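Local coordinates for uncharacterized protein (Bacteroides vulgatus, PDB 4FMR) that is of unknown function but probably binds DNA through an HU/IHF-like domain that is followed by an immunoglobulin-like domain, at residues G171-A177 and E210-T216; F146-R152 and I237-P243; N76-F80 and L106-L112; A2-A8 and D118-L124; K130-G134 and R231-H235. All blocks are in the same frame, centred on the assembly; numbering follows the deposited sequence. Where two conformers were deposited one is given.

Overall arrangement
From the N terminus, contact 4 opens first: residues 2-8 wait for residues 118-124, and their parallel pairing closes a loop of 109 residues. Within that loop contact 3 opens and closes, joining a hairpin turn to the start of helix 110-117. The chain then enters the immunoglobulin-like domain. Contact 5 opens at residues 130-134 and contact 2 at 146-152. Contact 1 both opens and closes before either finds its partner. Strand 231-240 completes contact 5 and then contact 2, so these two cross. Contacts 1 and 2 build one sheet of a sandwich and contact 5 ties it to the other. Contacts 3 and 4 belong to the DNA-binding domain and, like contacts 1 and 2, reach the second subunit.

Contact 1. Residues G171-A177 and E210-T216; sequences GVTLASA and EYMLTVT
Tyr-211 lies along Ala-175 and Ser-176 of the neighbouring strand, and its side chain can be followed atom by atom. Tyr-211 CB sits 3.5 Å from Ala-175 O. CG is tipped anti to its own carbonyl carbon (chi1 -68°), which carries the ring across the other strand, where Tyr-211 CD2 comes 3.5 Å from Ser-176 N and also meets the CB of Leu-174. Tyr-211 CE2 continues to Ser-176 CB at 3.9 Å, while CD1, on the other flank of the ring, packs against Ile-239. At the tip, Tyr-211 OH is hydrogen-bonded to the carbonyl of Glu-207 and accepts a bond from a water at 3.0 Å that also binds Ser-176 OG. With an alanine here, Leu-174 would probably face a gap, and both this water and the Glu-207 carbonyl would lose their phenolic mate.

Along the backbone, three hydrogen-bonded pairs, Gly-171 with Thr-216, Thr-173 with Thr-214 and Ala-175 with Met-212, alternate with non-hydrogen-bonded ones. The two faces differ in character. On the face of Tyr-211, Leu-174 CD2 meets Leu-213 CD1 at 3.8 Å and Val-172 CG1 meets Leu-213 CD2 at 4.0 Å. On the other, a water grips Thr-173 OG1 (2.9 Å) and Thr-216 OG1 and donates to Gly-171 O; Thr-214 OG1 also bonds to Ser-234 and Thr-216 OG1 to Ser-232. One apolar face and one polar face, in antiparallel strands at 152°, are what a sheet of an immunoglobulin-like beta sandwich presents.

Contact 2. Residues F146-R152 and I237-P243; sequences FSATAGR and IYIGGAP
Ile-237 lays its CG1 over the carbonyl oxygen of Phe-146, 3.3 Å away, and ends with CD1 against Ala-148 CB at 3.8 Å. CG1 stands opposite the backbone nitrogen (chi1 -173°), and this stretches the chain across to the other strand, while Ile-237 CB meets the edge of the Phe-146 ring near its plane. Farther along, Ala-150 CB fills the place beside Ile-239 CG2 (3.9 Å).

Four backbone bonds zip the strands in parallel, and they are not equally straight. Ala-148 N reaches Tyr-238 O at only 2.7 Å through a bend at the hydrogen (137°), although it approaches nearly along the C=O axis. Ala-150 N, by contrast, reaches Gly-240 O almost linearly, at 177°. This last bond already belongs to a type II turn from Thr-149 to Arg-152, whose third position is filled by Gly-151. Thr-149 CG2 packs on Pro-243 CD at 3.8 Å, and its hydroxyl bonds to Asp-138.

Phe-146 also stacks on His-235, and Ser-147 packs on Thr-107 of the second subunit. A short edge strand running parallel to the last strand of the domain resembles the A'-G pairing of immunoglobulin-like folds.

Contact 3. Residues N76-F80 and L106-L112; sequences NTGLF and LTQGKAL
Gly-78 and Ala-111 meet where an ST turn, in the hairpin between strands 74-76 and 80-87, abuts the N terminus of helix 110-117 in the HU/IHF-like domain. This is the tight part. Gly-78 O takes the N-H of Ala-111 at 2.7 Å and has Ala-111 CB at 3.1 Å. Gly-109, at the N-cap, donates its N-H to Leu-79 O (2.9 Å) from well above the carbonyl plane rather than at a lone pair. A CB on Gly-109 would collide with Gly-78 O, so the close approach depends on a bare backbone. Leu-112 CD1 presses on Leu-79 O as well.

The looser side is wet. A water donates to Thr-77 O and accepts from Lys-110 N at 3.0 Å, so another N-H of the first helical turn is met by solvent; the Lys-110 chain runs off to a salt bridge with Glu-207 of the second subunit.

Away from the water, the buried Phe-80, whose CG is wedged between its backbone N and carbonyl carbon (chi1 63°), lies beside Leu-106 and meets its counterpart Phe-80 of the second subunit. That torsion also brings one ring face under Thr-77 OG1, which accepts the N-H of Leu-79 at 3.3 Å.

Contact 4. Residues A2-A8 and D118-L124; sequences AKNVLKA and DTRVDVL
A parallel strand pair in the mixed sheet of the DNA-binding domain sets residues 4-8 of the middle strand beside residues 119-124 of an edge strand. The strands run at 29°, and the backbone bonds come in staggered pairs: Leu-6 N donates to Arg-120 O, then Leu-6 O receives the N-H of Asp-122 at 2.7 Å.

At the start, Asn-4 ND2 donates to Thr-119 OG1 (3.2 Å), tilted slightly from its amide plane. Both groups are then fixed from outside, since Thr-119 OG1 bonds to Ala-115 O and Asn-4 OD1 to Asn-71 ND2 of the second subunit. On this same face Leu-6 CG lies 3.8 Å from Thr-119 CG2, and Ala-8 CB meets Val-121 CG1 at 4.0 Å.

The other face is more polar. Arg-120 stretches out from CG to NE and lies alongside Val-5, whose two methyls sit under one face of the guanidinium, CG2 being 3.6 Å from NE. Lys-7 and Asp-122 run side by side, but their charged atoms, NZ and OD2, stay 5.6 Å apart.

Met-70 of the second subunit covers Asn-4, Leu-6 and Thr-119. The pair closes the DNA-binding domain, probably in a dimer as in HU/IHF relatives.

Contact 5. Residues K130-G134 and R231-H235; sequences KFYIG and RSTSH
Strands 132-134 and 231-235 run in nearly the same direction, 26° apart, with Tyr-132 nearest Thr-233, yet at 6.0 Å between axes no direct backbone bond joins them. A water fills in: it accepts from Ile-133 N at 2.9 Å and donates to Ser-234 O at 2.7 Å, lying also beside Thr-233 OG1.

Phe-131 is the filling of a small stack. Its CG swings opposite the backbone nitrogen (chi1 174°), which sends the ring between two side chains of the other strand. The Arg-231 guanidinium lies flat on one face, its CZ 4.4 Å from the ring centroid in an off-centre cation-pi contact. Against the opposite face comes the methyl of Thr-233, with CG2 3.8 Å from the centroid, a CH-pi contact. The two strands pair with different neighbours, 153-159 and 209-217, so this is where the first and last strands of the immunoglobulin-like sandwich draw together from separate sheets.

Replacing Phe-131 by an alanine would probably leave the guanidinium of Arg-231 without its flat support, free to turn, and open a gap under the Thr-233 methyl. Deeper in, Ile-133 CG2 touches His-235 CB at 3.9 Å, and Ile-133 CD1 reaches Ser-234 C at 3.8 Å.

Contact 1. Residues G171-A177 and E210-T216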
# COMPACT_ATOMS: atom_id res chain seq x y z
N GLY B 171 31.35 -1.32 2.46
CA GLY B 171 30.31 -0.32 2.30
C GLY B 171 28.98 -0.85 1.81
O GLY B 171 28.74 -2.06 1.75
N VAL B 172 28.08 0.09 1.48
CA VAL B 172 26.74 -0.22 1.00
C VAL B 172 26.67 0.13 -0.48
O VAL B 172 27.11 1.20 -0.89
CB VAL B 172 25.61 0.47 1.82
CG1 VAL B 172 24.25 -0.12 1.46
CG2 VAL B 172 25.86 0.33 3.32
N THR B 173 26.15 -0.82 -1.29
CA THR B 173 25.94 -0.71 -2.73
C THR B 173 24.50 -1.03 -3.10
O THR B 173 23.80 -1.78 -2.41
CB THR B 173 26.89 -1.64 -3.52
OG1 THR B 173 26.69 -2.98 -3.09
CG2 THR B 173 28.37 -1.26 -3.41
N LEU B 174 24.07 -0.47 -4.23
CA LEU B 174 22.77 -0.71 -4.86
C LEU B 174 23.01 -1.11 -6.28
O LEU B 174 23.65 -0.36 -7.02
CB LEU B 174 21.88 0.53 -4.80
CG LEU B 174 21.56 1.05 -3.40
CD1 LEU B 174 21.38 2.54 -3.45
CD2 LEU B 174 20.36 0.35 -2.82
N ALA B 175 22.54 -2.29 -6.67
CA ALA B 175 22.69 -2.76 -8.03
C ALA B 175 21.32 -2.75 -8.70
O ALA B 175 20.39 -3.39 -8.20
CB ALA B 175 23.31 -4.16 -8.06
N SER B 176 21.19 -1.98 -9.78
CA SER B 176 19.95 -1.82 -10.55
C SER B 176 19.48 -3.16 -11.19
O SER B 176 20.24 -3.76 -11.93
CB SER B 176 20.16 -0.78 -11.65
OG SER B 176 19.02 -0.72 -12.48
N ALA B 177 18.24 -3.60 -10.93
CA ALA B 177 17.69 -4.79 -11.58
C ALA B 177 17.55 -4.58 -13.10
O ALA B 177 17.73 -5.52 -13.87
CB ALA B 177 16.34 -5.17 -10.97
N GLU B 210 13.48 -1.53 -8.81
CA GLU B 210 14.06 -2.50 -7.92
C GLU B 210 15.60 -2.48 -8.04
O GLU B 210 16.17 -2.22 -9.11
CB GLU B 210 13.49 -3.90 -8.23
CG GLU B 210 13.48 -4.80 -6.99
CD GLU B 210 12.37 -4.62 -5.97
OE1 GLU B 210 11.36 -3.95 -6.28
OE2 GLU B 210 12.49 -5.20 -4.87
N TYR B 211 16.26 -2.67 -6.89
CA TYR B 211 17.70 -2.76 -6.72
C TYR B 211 18.04 -3.87 -5.76
O TYR B 211 17.21 -4.21 -4.90
CB TYR B 211 18.31 -1.44 -6.17
CG TYR B 211 18.26 -0.24 -7.10
CD1 TYR B 211 17.07 0.44 -7.33
CD2 TYR B 211 19.42 0.25 -7.68
CE1 TYR B 211 17.02 1.53 -8.20
CE2 TYR B 211 19.39 1.36 -8.53
CZ TYR B 211 18.18 1.99 -8.79
OH TYR B 211 18.14 3.07 -9.61
N MSE B 212 19.25 -4.42 -5.88
CA MSE B 212 19.79 -5.35 -4.92
C MSE B 212 20.69 -4.52 -4.00
O MSE B 212 21.64 -3.90 -4.49
CB MSE B 212 20.51 -6.54 -5.57
CG MSE B 212 20.96 -7.61 -4.54
SE MSE B 212 19.45 -8.38 -3.53
CE MSE B 212 18.32 -9.05 -4.96
N LEU B 213 20.30 -4.39 -2.72
CA LEU B 213 21.07 -3.68 -1.72
C LEU B 213 22.05 -4.67 -1.05
O LEU B 213 21.64 -5.73 -0.58
CB LEU B 213 20.17 -2.97 -0.67
CG LEU B 213 20.90 -2.07 0.35
CD1 LEU B 213 20.03 -0.89 0.78
CD2 LEU B 213 21.35 -2.84 1.59
N THR B 214 23.33 -4.31 -1.00
CA THR B 214 24.36 -5.17 -0.41
C THR B 214 25.17 -4.40 0.62
O THR B 214 25.53 -3.25 0.40
CB THR B 214 25.25 -5.76 -1.53
OG1 THR B 214 24.40 -6.48 -2.43
CG2 THR B 214 26.37 -6.68 -1.00
N VAL B 215 25.40 -5.06 1.78
CA VAL B 215 26.23 -4.62 2.90
C VAL B 215 27.49 -5.47 2.84
O VAL B 215 27.40 -6.68 3.01
CB VAL B 215 25.52 -4.71 4.29
CG1 VAL B 215 26.51 -4.45 5.43
CG2 VAL B 215 24.33 -3.75 4.38
N THR B 216 28.65 -4.85 2.56
CA THR B 216 29.95 -5.53 2.51
C THR B 216 30.79 -5.02 3.68
O THR B 216 30.93 -3.80 3.87
CB THR B 216 30.63 -5.33 1.15
OG1 THR B 216 29.76 -5.77 0.13
CG2 THR B 216 31.97 -6.06 1.04
O HOH W 1 28.47 -3.58 -0.91
O HOH W 2 18.05 1.75 -12.28

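Contact 2. Residues F146-R152 and I237-P243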
# COMPACT_ATOMS: atom_id res chain seq x y z
N PHE B 146 10.39 -2.84 2.37
CA PHE B 146 11.64 -2.62 1.64
C PHE B 146 11.45 -1.73 0.41
O PHE B 146 12.26 -1.77 -0.50
CB PHE B 146 12.36 -3.92 1.25
CG PHE B 146 13.45 -4.19 2.26
CD1 PHE B 146 13.17 -4.89 3.42
CD2 PHE B 146 14.72 -3.65 2.10
CE1 PHE B 146 14.17 -5.13 4.36
CE2 PHE B 146 15.71 -3.87 3.05
CZ PHE B 146 15.42 -4.59 4.19
N SER B 147 10.40 -0.88 0.44
CA SER B 147 10.22 0.21 -0.51
C SER B 147 10.90 1.42 0.14
O SER B 147 10.89 1.53 1.37
CB SER B 147 8.74 0.44 -0.83
OG SER B 147 8.07 0.91 0.32
N ALA B 148 11.55 2.27 -0.66
CA ALA B 148 12.34 3.37 -0.13
C ALA B 148 12.24 4.62 -1.01
O ALA B 148 11.82 4.53 -2.16
CB ALA B 148 13.80 2.93 -0.00
N THR B 149 12.63 5.76 -0.46
CA THR B 149 12.60 7.05 -1.14
C THR B 149 14.05 7.54 -1.43
O THR B 149 14.83 7.69 -0.50
CB THR B 149 11.83 8.08 -0.28
OG1 THR B 149 10.56 7.53 0.13
CG2 THR B 149 11.59 9.39 -1.02
N ALA B 150 14.37 7.80 -2.71
CA ALA B 150 15.66 8.36 -3.15
C ALA B 150 15.87 9.73 -2.54
O ALA B 150 14.90 10.47 -2.40
CB ALA B 150 15.72 8.44 -4.67
N GLY B 151 17.09 10.04 -2.12
CA GLY B 151 17.43 11.31 -1.49
C GLY B 151 16.98 11.40 -0.05
O GLY B 151 17.07 12.48 0.55
N ARG B 152 16.48 10.29 0.53
CA ARG B 152 15.96 10.26 1.89
C ARG B 152 16.57 9.09 2.67
O ARG B 152 17.29 8.27 2.11
CB ARG B 152 14.42 10.20 1.87
CG ARG B 152 13.74 11.50 1.40
CD ARG B 152 13.90 12.66 2.38
NE ARG B 152 13.27 13.90 1.93
CZ ARG B 152 12.00 14.23 2.17
NH1 ARG B 152 11.21 13.40 2.85
NH2 ARG B 152 11.51 15.37 1.72
N ILE B 237 15.34 -4.20 -2.81
CA ILE B 237 14.78 -2.92 -2.37
C ILE B 237 14.13 -2.22 -3.55
O ILE B 237 14.69 -2.18 -4.65
CB ILE B 237 15.89 -1.99 -1.68
CG1 ILE B 237 15.29 -0.70 -1.04
CG2 ILE B 237 17.02 -1.63 -2.65
CD1 ILE B 237 16.28 0.11 -0.05
N TYR B 238 12.97 -1.63 -3.31
CA TYR B 238 12.36 -0.82 -4.35
C TYR B 238 12.65 0.64 -4.04
O TYR B 238 12.35 1.12 -2.94
CB TYR B 238 10.86 -1.08 -4.51
CG TYR B 238 10.23 -0.14 -5.51
CD1 TYR B 238 10.34 -0.38 -6.88
CD2 TYR B 238 9.54 1.01 -5.10
CE1 TYR B 238 9.82 0.52 -7.82
CE2 TYR B 238 9.03 1.92 -6.02
CZ TYR B 238 9.16 1.67 -7.38
OH TYR B 238 8.61 2.53 -8.29
N ILE B 239 13.20 1.35 -5.00
CA ILE B 239 13.47 2.77 -4.77
C ILE B 239 12.52 3.60 -5.61
O ILE B 239 12.38 3.38 -6.81
CB ILE B 239 14.97 3.10 -5.04
CG1 ILE B 239 15.86 2.35 -3.99
CG2 ILE B 239 15.20 4.64 -5.01
CD1 ILE B 239 17.29 2.31 -4.20
N GLY B 240 11.83 4.53 -4.95
CA GLY B 240 10.93 5.47 -5.60
C GLY B 240 11.69 6.77 -5.73
O GLY B 240 12.43 7.15 -4.81
N GLY B 241 11.51 7.44 -6.88
CA GLY B 241 12.17 8.70 -7.20
C GLY B 241 12.08 9.74 -6.11
O GLY B 241 11.13 9.76 -5.32
N ALA B 242 13.11 10.59 -6.04
CA ALA B 242 13.29 11.68 -5.07
C ALA B 242 12.03 12.56 -4.95
O ALA B 242 11.39 12.83 -5.97
CB ALA B 242 14.49 12.53 -5.48
N PRO B 243 11.65 13.01 -3.73
CA PRO B 243 10.47 13.90 -3.63
C PRO B 243 10.72 15.28 -4.27
O PRO B 243 11.88 15.72 -4.39
CB PRO B 243 10.21 14.01 -2.12
CG PRO B 243 11.47 13.59 -1.46
CD PRO B 243 12.31 12.80 -2.42

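Contact 3. Residues N76-F80 and L106-L112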
# COMPACT_ATOMS: atom_id res chain seq x y z
N ASN B 76 -10.33 0.72 -8.32
CA ASN B 76 -10.24 -0.68 -7.91
C ASN B 76 -10.09 -1.58 -9.12
O ASN B 76 -10.91 -1.50 -10.04
CB ASN B 76 -11.51 -1.08 -7.10
CG ASN B 76 -11.62 -2.56 -6.78
OD1 ASN B 76 -10.65 -3.20 -6.34
ND2 ASN B 76 -12.80 -3.12 -6.98
N THR B 77 -9.09 -2.46 -9.12
CA THR B 77 -8.89 -3.52 -10.13
C THR B 77 -8.91 -4.81 -9.30
O THR B 77 -9.09 -4.74 -8.08
CB THR B 77 -7.61 -3.28 -10.97
OG1 THR B 77 -6.46 -3.53 -10.15
CG2 THR B 77 -7.54 -1.88 -11.59
N GLY B 78 -8.64 -5.96 -9.89
CA GLY B 78 -8.55 -7.18 -9.09
C GLY B 78 -7.26 -7.23 -8.28
O GLY B 78 -7.21 -7.91 -7.25
N LEU B 79 -6.22 -6.48 -8.70
CA LEU B 79 -4.94 -6.48 -8.01
C LEU B 79 -4.86 -5.47 -6.88
O LEU B 79 -4.11 -5.70 -5.95
CB LEU B 79 -3.79 -6.19 -8.99
CG LEU B 79 -3.44 -7.28 -10.00
CD1 LEU B 79 -2.28 -6.86 -10.84
CD2 LEU B 79 -3.14 -8.63 -9.32
N PHE B 80 -5.54 -4.34 -6.98
CA PHE B 80 -5.42 -3.29 -5.96
C PHE B 80 -6.58 -2.33 -5.94
O PHE B 80 -7.28 -2.16 -6.93
CB PHE B 80 -4.13 -2.45 -6.19
CG PHE B 80 -4.09 -1.68 -7.50
CD1 PHE B 80 -4.72 -0.44 -7.61
CD2 PHE B 80 -3.48 -2.22 -8.63
CE1 PHE B 80 -4.80 0.21 -8.84
CE2 PHE B 80 -3.50 -1.53 -9.84
CZ PHE B 80 -4.17 -0.33 -9.95
N LEU B 106 -2.05 2.40 -1.75
CA LEU B 106 -2.49 1.21 -2.45
C LEU B 106 -2.72 0.06 -1.51
O LEU B 106 -1.95 -0.16 -0.58
CB LEU B 106 -1.49 0.81 -3.55
CG LEU B 106 -1.28 1.84 -4.67
CD1 LEU B 106 0.04 1.65 -5.30
CD2 LEU B 106 -2.40 1.78 -5.74
N THR B 107 -3.82 -0.67 -1.73
CA THR B 107 -4.13 -1.84 -0.91
C THR B 107 -4.40 -3.02 -1.86
O THR B 107 -4.79 -2.79 -3.00
CB THR B 107 -5.27 -1.57 0.10
OG1 THR B 107 -5.32 -2.68 0.99
CG2 THR B 107 -6.63 -1.38 -0.57
N GLN B 108 -4.16 -4.26 -1.40
CA GLN B 108 -4.38 -5.45 -2.24
C GLN B 108 -5.88 -5.59 -2.63
O GLN B 108 -6.78 -5.26 -1.84
CB GLN B 108 -3.87 -6.72 -1.53
CG GLN B 108 -4.61 -7.05 -0.21
CD GLN B 108 -4.11 -8.32 0.46
OE1 GLN B 108 -2.92 -8.61 0.50
NE2 GLN B 108 -5.02 -9.07 1.06
N GLY B 109 -6.12 -6.03 -3.85
CA GLY B 109 -7.47 -6.25 -4.36
C GLY B 109 -7.91 -7.69 -4.20
O GLY B 109 -7.19 -8.52 -3.64
N LYS B 110 -9.10 -8.00 -4.73
CA LYS B 110 -9.74 -9.31 -4.64
C LYS B 110 -8.89 -10.45 -5.25
O LYS B 110 -8.85 -11.52 -4.65
CB LYS B 110 -11.12 -9.29 -5.33
CG LYS B 110 -11.97 -10.49 -4.92
CD LYS B 110 -13.21 -10.71 -5.76
CE LYS B 110 -13.90 -11.98 -5.28
NZ LYS B 110 -15.20 -12.18 -5.99
N ALA B 111 -8.26 -10.25 -6.41
CA ALA B 111 -7.44 -11.28 -7.09
C ALA B 111 -6.28 -11.73 -6.20
O ALA B 111 -5.99 -12.92 -6.16
CB ALA B 111 -6.91 -10.78 -8.43
N LEU B 112 -5.69 -10.79 -5.43
CA LEU B 112 -4.61 -11.10 -4.52
C LEU B 112 -5.13 -11.79 -3.28
O LEU B 112 -4.53 -12.78 -2.87
CB LEU B 112 -3.79 -9.85 -4.14
CG LEU B 112 -2.99 -9.25 -5.32
CD1 LEU B 112 -2.18 -8.04 -4.87
CD2 LEU B 112 -2.12 -10.31 -6.01
O HOH W 3 -10.80 -5.68 -5.55

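Contact 4. Residues A2-A8 and D118-L124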
# COMPACT_ATOMS: atom_id res chain seq x y z
N ALA B 2 -2.67 -26.37 -1.52
CA ALA B 2 -2.31 -25.01 -1.94
C ALA B 2 -1.42 -25.03 -3.19
O ALA B 2 -0.41 -25.73 -3.20
CB ALA B 2 -1.62 -24.27 -0.80
N LYS B 3 -1.82 -24.28 -4.23
CA LYS B 3 -1.07 -24.25 -5.49
C LYS B 3 0.14 -23.28 -5.43
O LYS B 3 0.99 -23.35 -6.32
CB LYS B 3 -1.97 -23.90 -6.69
CG LYS B 3 -2.58 -22.53 -6.77
CD LYS B 3 -3.11 -22.36 -8.19
CE LYS B 3 -3.73 -21.02 -8.45
NZ LYS B 3 -3.47 -20.53 -9.83
N ASN B 4 0.24 -22.44 -4.39
CA ASN B 4 1.36 -21.51 -4.28
C ASN B 4 2.12 -21.75 -3.00
O ASN B 4 1.52 -22.14 -2.00
CB ASN B 4 0.88 -20.07 -4.33
CG ASN B 4 0.04 -19.70 -5.51
OD1 ASN B 4 0.45 -19.85 -6.66
ND2 ASN B 4 -1.10 -19.09 -5.24
N VAL B 5 3.44 -21.52 -3.01
CA VAL B 5 4.26 -21.70 -1.82
C VAL B 5 5.14 -20.46 -1.60
O VAL B 5 5.84 -20.01 -2.51
CB VAL B 5 5.12 -23.01 -1.83
CG1 VAL B 5 5.81 -23.24 -0.48
CG2 VAL B 5 4.28 -24.24 -2.17
N LEU B 6 5.08 -19.91 -0.38
CA LEU B 6 5.98 -18.85 0.07
C LEU B 6 6.98 -19.45 1.07
O LEU B 6 6.57 -20.24 1.94
CB LEU B 6 5.23 -17.64 0.68
CG LEU B 6 4.38 -16.75 -0.23
CD1 LEU B 6 3.65 -15.72 0.58
CD2 LEU B 6 5.22 -16.07 -1.27
N LYS B 7 8.27 -19.14 0.92
CA LYS B 7 9.33 -19.62 1.82
C LYS B 7 9.68 -18.50 2.80
O LYS B 7 9.90 -17.36 2.37
CB LYS B 7 10.57 -20.08 1.04
CG LYS B 7 10.33 -21.32 0.19
CD LYS B 7 11.50 -21.55 -0.74
CE LYS B 7 11.33 -22.77 -1.59
NZ LYS B 7 12.57 -23.06 -2.35
N ALA B 8 9.70 -18.79 4.11
CA ALA B 8 9.97 -17.75 5.10
C ALA B 8 10.94 -18.18 6.20
O ALA B 8 10.86 -19.30 6.72
CB ALA B 8 8.67 -17.29 5.74
N ASP B 118 -4.98 -19.72 -1.74
CA ASP B 118 -4.30 -20.89 -2.35
C ASP B 118 -2.79 -20.88 -2.07
O ASP B 118 -2.04 -21.48 -2.84
CB ASP B 118 -4.52 -20.92 -3.88
CG ASP B 118 -5.92 -21.18 -4.37
OD1 ASP B 118 -6.77 -21.59 -3.54
OD2 ASP B 118 -6.16 -20.99 -5.58
N THR B 119 -2.35 -20.21 -1.02
CA THR B 119 -0.92 -20.14 -0.75
C THR B 119 -0.63 -20.65 0.65
O THR B 119 -1.29 -20.25 1.61
CB THR B 119 -0.43 -18.69 -0.94
OG1 THR B 119 -0.90 -18.23 -2.21
CG2 THR B 119 1.13 -18.55 -0.86
N ARG B 120 0.36 -21.55 0.75
CA ARG B 120 0.86 -22.06 2.02
C ARG B 120 2.26 -21.45 2.29
O ARG B 120 2.98 -21.09 1.35
CB ARG B 120 0.90 -23.60 2.04
CG ARG B 120 1.80 -24.24 0.99
CD ARG B 120 1.94 -25.73 1.25
NE ARG B 120 3.01 -26.32 0.44
CZ ARG B 120 4.27 -26.45 0.84
NH1 ARG B 120 4.63 -26.06 2.05
NH2 ARG B 120 5.18 -26.98 0.02
N VAL B 121 2.60 -21.29 3.57
CA VAL B 121 3.89 -20.76 4.01
C VAL B 121 4.75 -21.94 4.47
O VAL B 121 4.35 -22.70 5.36
CB VAL B 121 3.78 -19.66 5.11
CG1 VAL B 121 5.16 -19.09 5.47
CG2 VAL B 121 2.84 -18.54 4.67
N ASP B 122 5.93 -22.09 3.83
CA ASP B 122 6.91 -23.12 4.14
C ASP B 122 7.99 -22.46 5.00
O ASP B 122 8.83 -21.71 4.48
CB ASP B 122 7.46 -23.74 2.84
CG ASP B 122 8.68 -24.64 2.96
OD1 ASP B 122 8.78 -25.38 3.97
OD2 ASP B 122 9.50 -24.65 2.01
N VAL B 123 7.92 -22.70 6.34
CA VAL B 123 8.84 -22.14 7.34
C VAL B 123 10.16 -22.91 7.27
O VAL B 123 10.18 -24.13 7.46
CB VAL B 123 8.22 -22.13 8.77
CG1 VAL B 123 9.19 -21.54 9.80
CG2 VAL B 123 6.89 -21.38 8.80
N LEU B 124 11.26 -22.20 6.96
CA LEU B 124 12.61 -22.77 6.80
C LEU B 124 13.39 -22.78 8.12
O LEU B 124 14.51 -23.31 8.18
CB LEU B 124 13.41 -21.96 5.74
CG LEU B 124 12.80 -21.71 4.35
CD1 LEU B 124 13.64 -20.71 3.59
CD2 LEU B 124 12.69 -22.99 3.55

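Contact 5. Residues K130-G134 and R231-H235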
# COMPACT_ATOMS: atom_id res chain seq x y z
N LYS B 130 24.63 -15.66 11.19
CA LYS B 130 24.28 -14.52 12.04
C LYS B 130 24.81 -13.21 11.40
O LYS B 130 25.35 -12.34 12.08
CB LYS B 130 24.78 -14.72 13.49
CG LYS B 130 23.79 -15.50 14.38
CD LYS B 130 22.49 -14.70 14.65
CE LYS B 130 21.37 -15.52 15.25
NZ LYS B 130 20.13 -14.73 15.40
N PHE B 131 24.63 -13.08 10.07
CA PHE B 131 25.00 -11.93 9.25
C PHE B 131 24.00 -11.84 8.12
O PHE B 131 24.11 -12.54 7.10
CB PHE B 131 26.44 -12.03 8.73
CG PHE B 131 26.85 -10.95 7.76
CD1 PHE B 131 26.77 -9.61 8.11
CD2 PHE B 131 27.40 -11.28 6.52
CE1 PHE B 131 27.19 -8.61 7.22
CE2 PHE B 131 27.83 -10.28 5.64
CZ PHE B 131 27.73 -8.95 6.00
N TYR B 132 22.99 -10.98 8.32
CA TYR B 132 21.90 -10.81 7.39
C TYR B 132 21.14 -9.52 7.67
O TYR B 132 21.26 -8.94 8.75
CB TYR B 132 20.92 -12.02 7.48
CG TYR B 132 20.29 -12.20 8.85
CD1 TYR B 132 19.16 -11.46 9.22
CD2 TYR B 132 20.81 -13.10 9.77
CE1 TYR B 132 18.59 -11.60 10.48
CE2 TYR B 132 20.25 -13.25 11.03
CZ TYR B 132 19.12 -12.52 11.37
OH TYR B 132 18.54 -12.68 12.62
N ILE B 133 20.33 -9.12 6.68
CA ILE B 133 19.40 -8.01 6.71
C ILE B 133 18.03 -8.63 7.00
O ILE B 133 17.54 -9.42 6.19
CB ILE B 133 19.44 -7.20 5.37
CG1 ILE B 133 20.85 -6.61 5.09
CG2 ILE B 133 18.35 -6.12 5.38
CD1 ILE B 133 21.12 -6.08 3.63
N GLY B 134 17.48 -8.34 8.18
CA GLY B 134 16.20 -8.87 8.66
C GLY B 134 15.00 -8.09 8.17
O GLY B 134 14.05 -8.66 7.61
N ARG B 231 32.90 -9.82 3.81
CA ARG B 231 31.74 -10.67 3.55
C ARG B 231 30.56 -9.75 3.21
O ARG B 231 30.59 -8.56 3.55
CB ARG B 231 31.45 -11.66 4.70
CG ARG B 231 31.23 -11.04 6.08
CD ARG B 231 30.86 -12.10 7.10
NE ARG B 231 30.46 -11.50 8.37
CZ ARG B 231 30.09 -12.19 9.45
NH1 ARG B 231 30.06 -13.52 9.41
NH2 ARG B 231 29.75 -11.56 10.56
N SER B 232 29.57 -10.29 2.51
CA SER B 232 28.42 -9.57 1.98
C SER B 232 27.13 -10.25 2.28
O SER B 232 27.05 -11.47 2.25
CB SER B 232 28.53 -9.43 0.47
OG SER B 232 29.64 -8.62 0.14
N THR B 233 26.10 -9.43 2.53
CA THR B 233 24.73 -9.86 2.74
C THR B 233 23.87 -8.86 1.97
O THR B 233 24.22 -7.67 1.84
CB THR B 233 24.39 -10.05 4.22
OG1 THR B 233 23.16 -10.77 4.27
CG2 THR B 233 24.27 -8.72 5.01
N SER B 234 22.78 -9.36 1.40
CA SER B 234 21.92 -8.58 0.53
C SER B 234 20.46 -8.68 0.87
O SER B 234 20.03 -9.57 1.60
CB SER B 234 22.10 -9.07 -0.91
OG SER B 234 23.37 -8.70 -1.43
N HIS B 235 19.69 -7.75 0.30
CA HIS B 235 18.24 -7.69 0.37
C HIS B 235 17.76 -6.87 -0.81
O HIS B 235 18.38 -5.87 -1.14
CB HIS B 235 17.71 -7.12 1.70
CG HIS B 235 16.28 -7.50 1.94
ND1 HIS B 235 15.25 -6.90 1.23
CD2 HIS B 235 15.76 -8.46 2.73
CE1 HIS B 235 14.14 -7.51 1.62
NE2 HIS B 235 14.39 -8.43 2.54
O HOH W 4 20.69 -10.44 4.12